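Putative hemin transport system, substrate-binding protein (Burkholderia cenocepacia J2315, PDB 5GIZ) binds heme in the periplasm and probably hands it on to an inner-membrane transporter for uptake into the cell. Local coordinates at residues K6-I11 against Y30-A35; V70-E75 against V92-E97. All coordinates share one frame; numbering follows the deposited sequence.

Contact 1: residues K6-I11 against Y30-A35; sequences KRVIVI and YRLVGA
Val33 is the main bump here. It lies across the side chain of Arg7, bent at chi3 (62°) so that the guanidinium passes over the isopropyl group: Val33 CG1 sits 3.6 Å from Arg7 CZ, over one face and offset toward its rim. Hydrogen bonds to the carbonyls of Leu65 and, weakly, Arg66 tie that guanidinium down. On the face that carries Arg7, Arg31 and Ile9, the Arg31 chain, bent at chi3, brings its guanidinium end obliquely against Arg7 CG; the two guanidinium planes lie 52° apart, with like-charged Arg7 NH1 and Arg31 NH1 3.7 Å from each other. Val33 CG2 meets Ile9 CG1, and Ile9 packs closely over Gly34, which has no side chain, Ile9 CG2 lying 3.6 Å from Gly34 O. On the other face Leu32 pushes CD2 into the notch between two valines, 3.5 Å from Val10 CG2 and 3.8 Å from Val8 CG1; helix 13-23 covers Val10 with Ala16 and Leu32 with Ala19 and Phe20. Backbone bonds set the register, Val8 N to Arg31 O at 2.8 Å among them. Two parallel strands joined through one helix make this the first beta-alpha-beta unit of the N-terminal lobe.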
ATOM      1  N   LYS A   6     -24.326   5.471  10.599  1.00 21.90           N
ATOM      2  CA  LYS A   6     -23.215   6.308  10.947  1.00 19.89           C
ATOM      3  C   LYS A   6     -22.578   6.895   9.690  1.00 16.70           C
ATOM      4  O   LYS A   6     -22.342   6.213   8.699  1.00 16.94           O
ATOM      5  CB  LYS A   6     -22.147   5.501  11.673  1.00 21.45           C
ATOM      6  CG  LYS A   6     -22.623   5.060  13.033  1.00 25.08           C
ATOM      7  CD  LYS A   6     -21.496   4.461  13.803  1.00 26.53           C
ATOM      8  CE  LYS A   6     -21.946   4.181  15.215  1.00 29.62           C
ATOM      9  NZ  LYS A   6     -21.082   3.146  15.845  1.00 30.75           N
ATOM     10  N   ARG A   7     -22.254   8.175   9.758  1.00 14.58           N
ATOM     11  CA  ARG A   7     -21.399   8.819   8.746  1.00 13.26           C
ATOM     12  C   ARG A   7     -19.945   8.504   9.106  1.00 12.79           C
ATOM     13  O   ARG A   7     -19.497   8.774  10.219  1.00 12.45           O
ATOM     14  CB  ARG A   7     -21.577  10.334   8.731  1.00 12.98           C
ATOM     15  CG  ARG A   7     -22.959  10.766   8.258  1.00 13.59           C
ATOM     16  CD  ARG A   7     -23.185  12.264   8.372  1.00 14.02           C
ATOM     17  NE  ARG A   7     -22.271  13.037   7.550  1.00 13.74           N
ATOM     18  CZ  ARG A   7     -22.414  13.234   6.249  1.00 14.63           C
ATOM     19  NH1 ARG A   7     -23.474  12.740   5.596  1.00 15.49           N
ATOM     20  NH2 ARG A   7     -21.509  13.942   5.601  1.00 14.47           N
ATOM     21  N   VAL A   8     -19.221   7.864   8.165  1.00 12.23           N
ATOM     22  CA  VAL A   8     -17.876   7.411   8.387  1.00 12.13           C
ATOM     23  C   VAL A   8     -16.874   8.121   7.489  1.00 11.56           C
ATOM     24  O   VAL A   8     -17.098   8.254   6.288  1.00 11.66           O
ATOM     25  CB  VAL A   8     -17.815   5.879   8.199  1.00 12.57           C
ATOM     26  CG1 VAL A   8     -16.407   5.369   8.438  1.00 12.98           C
ATOM     27  CG2 VAL A   8     -18.818   5.174   9.080  1.00 13.09           C
ATOM     28  N   ILE A   9     -15.738   8.523   8.044  1.00 11.59           N
ATOM     29  CA  ILE A   9     -14.582   8.982   7.300  1.00 11.81           C
ATOM     30  C   ILE A   9     -13.451   7.970   7.451  1.00 11.51           C
ATOM     31  O   ILE A   9     -13.240   7.426   8.531  1.00 11.49           O
ATOM     32  CB  ILE A   9     -14.178  10.401   7.726  1.00 12.55           C
ATOM     33  CG1 ILE A   9     -15.293  11.376   7.299  1.00 13.07           C
ATOM     34  CG2 ILE A   9     -12.781  10.777   7.195  1.00 12.76           C
ATOM     35  CD1 ILE A   9     -15.083  12.790   7.778  1.00 13.61           C
ATOM     36  N   VAL A  10     -12.726   7.725   6.361  1.00 11.96           N
ATOM     37  CA  VAL A  10     -11.675   6.714   6.389  0.50 12.13           C
ATOM     38  C   VAL A  10     -10.374   7.370   5.933  1.00 12.30           C
ATOM     39  O   VAL A  10     -10.352   8.068   4.923  1.00 12.45           O
ATOM     40  CB  VAL A  10     -12.050   5.504   5.506  0.50 12.17           C
ATOM     41  CG1 VAL A  10     -10.975   4.421   5.599  0.50 12.18           C
ATOM     42  CG2 VAL A  10     -13.416   4.965   5.886  0.50 12.45           C
ATOM     43  N   ILE A  11      -9.321   7.121   6.675  1.00 12.68           N
ATOM     44  CA  ILE A  11      -7.986   7.644   6.405  1.00 13.06           C
ATOM     45  C   ILE A  11      -7.091   6.475   6.135  1.00 13.54           C
ATOM     46  O   ILE A  11      -6.831   5.716   7.048  1.00 13.56           O
ATOM     47  CB  ILE A  11      -7.421   8.520   7.547  1.00 13.89           C
ATOM     48  CG1 ILE A  11      -8.416   9.589   8.045  1.00 14.63           C
ATOM     49  CG2 ILE A  11      -6.089   9.074   7.064  1.00 14.38           C
ATOM     50  CD1 ILE A  11      -8.932  10.516   7.019  1.00 14.63           C
ATOM     51  N   TYR A  30     -24.075   2.145   7.855  1.00 22.40           N
ATOM     52  CA  TYR A  30     -23.099   3.236   7.706  1.00 21.77           C
ATOM     53  C   TYR A  30     -23.023   3.726   6.276  1.00 19.20           C
ATOM     54  O   TYR A  30     -23.407   3.027   5.337  1.00 19.47           O
ATOM     55  CB  TYR A  30     -21.682   2.792   8.131  1.00 21.32           C
ATOM     56  CG  TYR A  30     -21.178   1.638   7.305  1.00 22.62           C
ATOM     57  CD1 TYR A  30     -20.543   1.841   6.089  1.00 22.99           C
ATOM     58  CD2 TYR A  30     -21.395   0.333   7.721  1.00 23.48           C
ATOM     59  CE1 TYR A  30     -20.112   0.776   5.332  1.00 23.98           C
ATOM     60  CE2 TYR A  30     -20.965  -0.732   6.981  1.00 23.10           C
ATOM     61  CZ  TYR A  30     -20.319  -0.523   5.793  1.00 24.90           C
ATOM     62  OH  TYR A  30     -19.913  -1.618   5.045  1.00 26.64           O
ATOM     63  N   ARG A  31     -22.502   4.935   6.122  1.00 18.07           N
ATOM     64  CA  ARG A  31     -22.210   5.523   4.814  1.00 17.34           C
ATOM     65  C   ARG A  31     -20.851   6.190   4.890  1.00 15.92           C
ATOM     66  O   ARG A  31     -20.570   6.933   5.843  1.00 13.63           O
ATOM     67  CB  ARG A  31     -23.298   6.571   4.469  1.00 19.99           C
ATOM     68  CG  ARG A  31     -24.694   5.979   4.360  1.00 23.59           C
ATOM     69  CD  ARG A  31     -25.825   6.990   4.434  1.00 25.91           C
ATOM     70  NE  ARG A  31     -26.115   7.444   5.792  1.00 28.52           N
ATOM     71  CZ  ARG A  31     -25.934   8.680   6.231  1.00 27.70           C
ATOM     72  NH1 ARG A  31     -25.439   9.608   5.406  1.00 30.00           N
ATOM     73  NH2 ARG A  31     -26.250   8.991   7.494  1.00 26.64           N
ATOM     74  N   LEU A  32     -19.968   5.913   3.932  1.00 14.24           N
ATOM     75  CA  LEU A  32     -18.687   6.562   3.868  0.50 14.13           C
ATOM     76  C   LEU A  32     -18.900   7.938   3.218  1.00 13.31           C
ATOM     77  O   LEU A  32     -19.523   8.006   2.163  1.00 14.30           O
ATOM     78  CB  LEU A  32     -17.711   5.701   3.079  0.50 14.65           C
ATOM     79  CG  LEU A  32     -17.663   4.271   3.663  0.50 15.54           C
ATOM     80  CD1 LEU A  32     -17.284   3.193   2.662  0.50 15.82           C
ATOM     81  CD2 LEU A  32     -16.728   4.243   4.853  0.50 15.89           C
ATOM     82  N   VAL A  33     -18.416   8.992   3.864  1.00 12.22           N
ATOM     83  CA  VAL A  33     -18.671  10.370   3.436  1.00 12.43           C
ATOM     84  C   VAL A  33     -17.432  11.214   3.172  1.00 11.74           C
ATOM     85  O   VAL A  33     -17.555  12.332   2.656  1.00 12.49           O
ATOM     86  CB  VAL A  33     -19.563  11.099   4.485  1.00 12.35           C
ATOM     87  CG1 VAL A  33     -20.869  10.339   4.713  1.00 12.58           C
ATOM     88  CG2 VAL A  33     -18.807  11.370   5.786  1.00 12.48           C
ATOM     89  N   GLY A  34     -16.240  10.712   3.504  1.00 11.47           N
ATOM     90  CA  GLY A  34     -15.030  11.462   3.300  1.00 11.41           C
ATOM     91  C   GLY A  34     -13.844  10.528   3.508  1.00 10.98           C
ATOM     92  O   GLY A  34     -13.985   9.409   4.075  1.00 10.87           O
ATOM     93  N   ALA A  35     -12.693  10.987   3.040  1.00 11.63           N
ATOM     94  CA  ALA A  35     -11.423  10.246   3.095  1.00 11.56           C
ATOM     95  C   ALA A  35     -10.247  11.182   2.928  1.00 12.41           C
ATOM     96  O   ALA A  35     -10.411  12.358   2.635  1.00 12.89           O
ATOM     97  CB  ALA A  35     -11.387   9.196   1.999  1.00 11.87           C
TER

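Contact 2: residues V70-E75 against V92-E97; sequences VLASAE and VTTFDE
With chi1 at -68°, Phe95 CG lies anti to its own carbonyl carbon, and Leu71 CG takes the same position at -52°, so the two side chains run side by side in one direction and Phe95 CE1 comes 4.0 Å from Leu71 CB. Val111 of helix 101-114 covers both. Phe95 N donates to Ala72 O at 2.9 Å, and the same oxygen lies near the ring plane at its edge, beside Phe95 CD1. Before it, Thr93 N bonds to Val70 O and Ala72 N to Thr93 O, the latter almost straight (170°). On the other face Val92 sets CG2 against Val70 CB and CG1 against Ala72 CB. Past the strand ends the chains stay side by side, Ala74 CB resting against Phe95 O, but direct backbone bonds stop and two waters fill in. One accepts from Ala74 N and donates weakly to Asp96 O; the other donates to Glu75 OE1 (2.9 Å) and Glu97 OE1 (2.8 Å), bridging carboxylates whose like charges would be expected to disfavour each other. A salt bridge from Lys107 to Glu97 OE1 probably eases this. Strands 69-72 and 91-94, linked through helix 79-87, form a parallel beta-alpha-beta unit, and the loop after strand 69-72 lies beside the heme-binding residues Gln54 and Arg55.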
ATOM      1  N   VAL A  70     -14.359   7.876  12.567  1.00 14.78           N
ATOM      2  CA  VAL A  70     -13.212   7.932  11.704  1.00 14.82           C
ATOM      3  C   VAL A  70     -12.425   6.627  11.896  1.00 15.02           C
ATOM      4  O   VAL A  70     -12.066   6.287  13.014  1.00 15.57           O
ATOM      5  CB  VAL A  70     -12.291   9.144  12.024  1.00 15.52           C
ATOM      6  CG1 VAL A  70     -11.007   9.073  11.225  1.00 15.58           C
ATOM      7  CG2 VAL A  70     -13.016  10.471  11.850  1.00 15.59           C
ATOM      8  N   LEU A  71     -12.168   5.925  10.814  1.00 15.27           N
ATOM      9  CA  LEU A  71     -11.268   4.810  10.781  1.00 15.56           C
ATOM     10  C   LEU A  71      -9.962   5.311  10.243  1.00 14.97           C
ATOM     11  O   LEU A  71      -9.907   5.804   9.119  1.00 14.45           O
ATOM     12  CB  LEU A  71     -11.809   3.709   9.873  1.00 16.13           C
ATOM     13  CG  LEU A  71     -13.258   3.277  10.163  1.00 17.59           C
ATOM     14  CD1 LEU A  71     -13.706   2.287   9.056  1.00 18.52           C
ATOM     15  CD2 LEU A  71     -13.397   2.750  11.544  1.00 18.96           C
ATOM     16  N   ALA A  72      -8.914   5.215  11.058  1.00 14.89           N
ATOM     17  CA  ALA A  72      -7.652   5.836  10.736  1.00 15.47           C
ATOM     18  C   ALA A  72      -6.504   4.882  10.686  1.00 15.69           C
ATOM     19  O   ALA A  72      -6.302   4.058  11.603  1.00 15.06           O
ATOM     20  CB  ALA A  72      -7.338   6.931  11.757  1.00 16.12           C
ATOM     21  N   SER A  73      -5.732   4.998   9.628  1.00 16.33           N
ATOM     22  CA  SER A  73      -4.556   4.154   9.482  1.00 18.56           C
ATOM     23  C   SER A  73      -3.517   4.643  10.470  1.00 19.94           C
ATOM     24  O   SER A  73      -3.576   5.781  10.997  1.00 20.59           O
ATOM     25  CB  SER A  73      -4.033   4.264   8.068  1.00 18.81           C
ATOM     26  OG  SER A  73      -3.543   5.557   7.917  1.00 20.56           O
ATOM     27  N   ALA A  74      -2.491   3.810  10.600  1.00 22.00           N
ATOM     28  CA  ALA A  74      -1.338   4.117  11.440  1.00 23.39           C
ATOM     29  C   ALA A  74      -0.660   5.423  11.018  1.00 24.78           C
ATOM     30  O   ALA A  74      -0.104   6.121  11.838  1.00 25.65           O
ATOM     31  CB  ALA A  74      -0.349   2.946  11.372  1.00 23.88           C
ATOM     32  N   GLU A  75      -0.741   5.744   9.740  1.00 24.49           N
ATOM     33  CA  GLU A  75      -0.074   6.903   9.148  1.00 27.36           C
ATOM     34  C   GLU A  75      -0.858   8.237   9.290  1.00 26.13           C
ATOM     35  O   GLU A  75      -0.322   9.344   9.061  1.00 26.49           O
ATOM     36  CB  GLU A  75       0.232   6.550   7.678  1.00 28.65           C
ATOM     37  CG  GLU A  75       1.150   5.315   7.511  1.00 31.53           C
ATOM     38  CD  GLU A  75       0.455   3.958   7.230  1.00 33.21           C
ATOM     39  OE1 GLU A  75      -0.760   3.787   7.426  1.00 32.47           O
ATOM     40  OE2 GLU A  75       1.154   3.005   6.805  1.00 34.82           O
ATOM     41  N   VAL A  92     -12.438   8.013  16.968  1.00 20.02           N
ATOM     42  CA  VAL A  92     -11.404   7.759  16.013  1.00 19.76           C
ATOM     43  C   VAL A  92     -10.818   6.402  16.403  1.00 19.92           C
ATOM     44  O   VAL A  92     -10.316   6.221  17.555  1.00 21.70           O
ATOM     45  CB  VAL A  92     -10.300   8.821  16.036  1.00 20.82           C
ATOM     46  CG1 VAL A  92      -9.168   8.429  15.118  1.00 21.49           C
ATOM     47  CG2 VAL A  92     -10.820  10.211  15.707  1.00 20.36           C
ATOM     48  N   THR A  93     -10.921   5.424  15.523  1.00 18.43           N
ATOM     49  CA  THR A  93     -10.396   4.087  15.760  1.00 18.99           C
ATOM     50  C   THR A  93      -9.216   3.921  14.838  1.00 17.90           C
ATOM     51  O   THR A  93      -9.318   4.025  13.616  1.00 16.33           O
ATOM     52  CB  THR A  93     -11.502   3.064  15.539  1.00 19.53           C
ATOM     53  OG1 THR A  93     -12.588   3.376  16.460  1.00 21.69           O
ATOM     54  CG2 THR A  93     -11.019   1.641  15.720  1.00 20.47           C
ATOM     55  N   THR A  94      -8.069   3.604  15.439  1.00 18.27           N
ATOM     56  CA  THR A  94      -6.814   3.567  14.753  1.00 19.14           C
ATOM     57  C   THR A  94      -6.356   2.137  14.542  1.00 18.96           C
ATOM     58  O   THR A  94      -6.522   1.288  15.426  1.00 19.72           O
ATOM     59  CB  THR A  94      -5.785   4.415  15.519  1.00 20.17           C
ATOM     60  OG1 THR A  94      -6.288   5.748  15.618  1.00 20.99           O
ATOM     61  CG2 THR A  94      -4.520   4.510  14.806  1.00 20.52           C
ATOM     62  N   PHE A  95      -5.785   1.864  13.377  1.00 18.39           N
ATOM     63  CA  PHE A  95      -5.353   0.521  12.990  1.00 19.56           C
ATOM     64  C   PHE A  95      -3.835   0.454  12.978  1.00 22.19           C
ATOM     65  O   PHE A  95      -3.158   1.460  12.806  1.00 25.96           O
ATOM     66  CB  PHE A  95      -5.999   0.174  11.615  1.00 19.22           C
ATOM     67  CG  PHE A  95      -7.480   0.007  11.719  1.00 19.99           C
ATOM     68  CD1 PHE A  95      -8.322   1.106  11.724  1.00 19.20           C
ATOM     69  CD2 PHE A  95      -8.055  -1.243  11.873  1.00 22.56           C
ATOM     70  CE1 PHE A  95      -9.702   1.000  11.911  1.00 20.89           C
ATOM     71  CE2 PHE A  95      -9.426  -1.360  12.074  1.00 23.48           C
ATOM     72  CZ  PHE A  95     -10.265  -0.246  12.067  1.00 23.41           C
ATOM     73  N   ASP A  96      -3.286  -0.743  13.113  1.00 24.16           N
ATOM     74  CA  ASP A  96      -1.832  -0.884  13.012  1.00 27.07           C
ATOM     75  C   ASP A  96      -1.477  -1.277  11.592  1.00 26.10           C
ATOM     76  O   ASP A  96      -2.342  -1.629  10.800  1.00 24.22           O
ATOM     77  CB  ASP A  96      -1.275  -1.925  13.981  1.00 30.61           C
ATOM     78  CG  ASP A  96      -1.520  -1.575  15.419  1.00 35.04           C
ATOM     79  OD1 ASP A  96      -1.075  -0.490  15.894  1.00 36.52           O
ATOM     80  OD2 ASP A  96      -2.161  -2.417  16.078  1.00 38.05           O
ATOM     81  N   GLU A  97      -0.201  -1.147  11.286  1.00 25.26           N
ATOM     82  CA  GLU A  97       0.367  -1.526  10.013  1.00 22.78           C
ATOM     83  C   GLU A  97       1.679  -2.262  10.301  1.00 24.48           C
ATOM     84  O   GLU A  97       2.633  -1.662  10.841  1.00 26.13           O
ATOM     85  CB  GLU A  97       0.658  -0.322   9.140  1.00 22.83           C
ATOM     86  CG  GLU A  97       1.292  -0.774   7.847  1.00 21.95           C
ATOM     87  CD  GLU A  97       0.371  -1.693   7.056  1.00 21.57           C
ATOM     88  OE1 GLU A  97      -0.544  -1.117   6.410  1.00 21.08           O
ATOM     89  OE2 GLU A  97       0.561  -2.934   7.035  1.00 19.75           O
TER
HETATM   90  O   HOH W   1      -3.300   0.894   9.593  1.00 22.88           O
HETATM   91  O   HOH W   2      -1.897   1.117   7.309  1.00 24.24           O

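Contacts 1 and 2 are the two outer pairings of one four-stranded parallel sheet, ordered 30-35, 6-11, 69-72, 91-94, and their centres lie 13 Å apart. The inner strands join them: Ile11 N is 2.8 Å from Leu71 O and Ile11 O is 2.9 Å from Ser73 N, both probable hydrogen bonds, so the ends of contact 1 and contact 2 are stitched together where the chains leave the sheet. That end faces the heme site. The nearest side-chain atoms of Ile11 and Gln54 are about 4 Å apart, those of Ser73 and Gln54 about 3 Å; Gln54 contacts heme in another structure of this protein, but in this apo model no heme is bound.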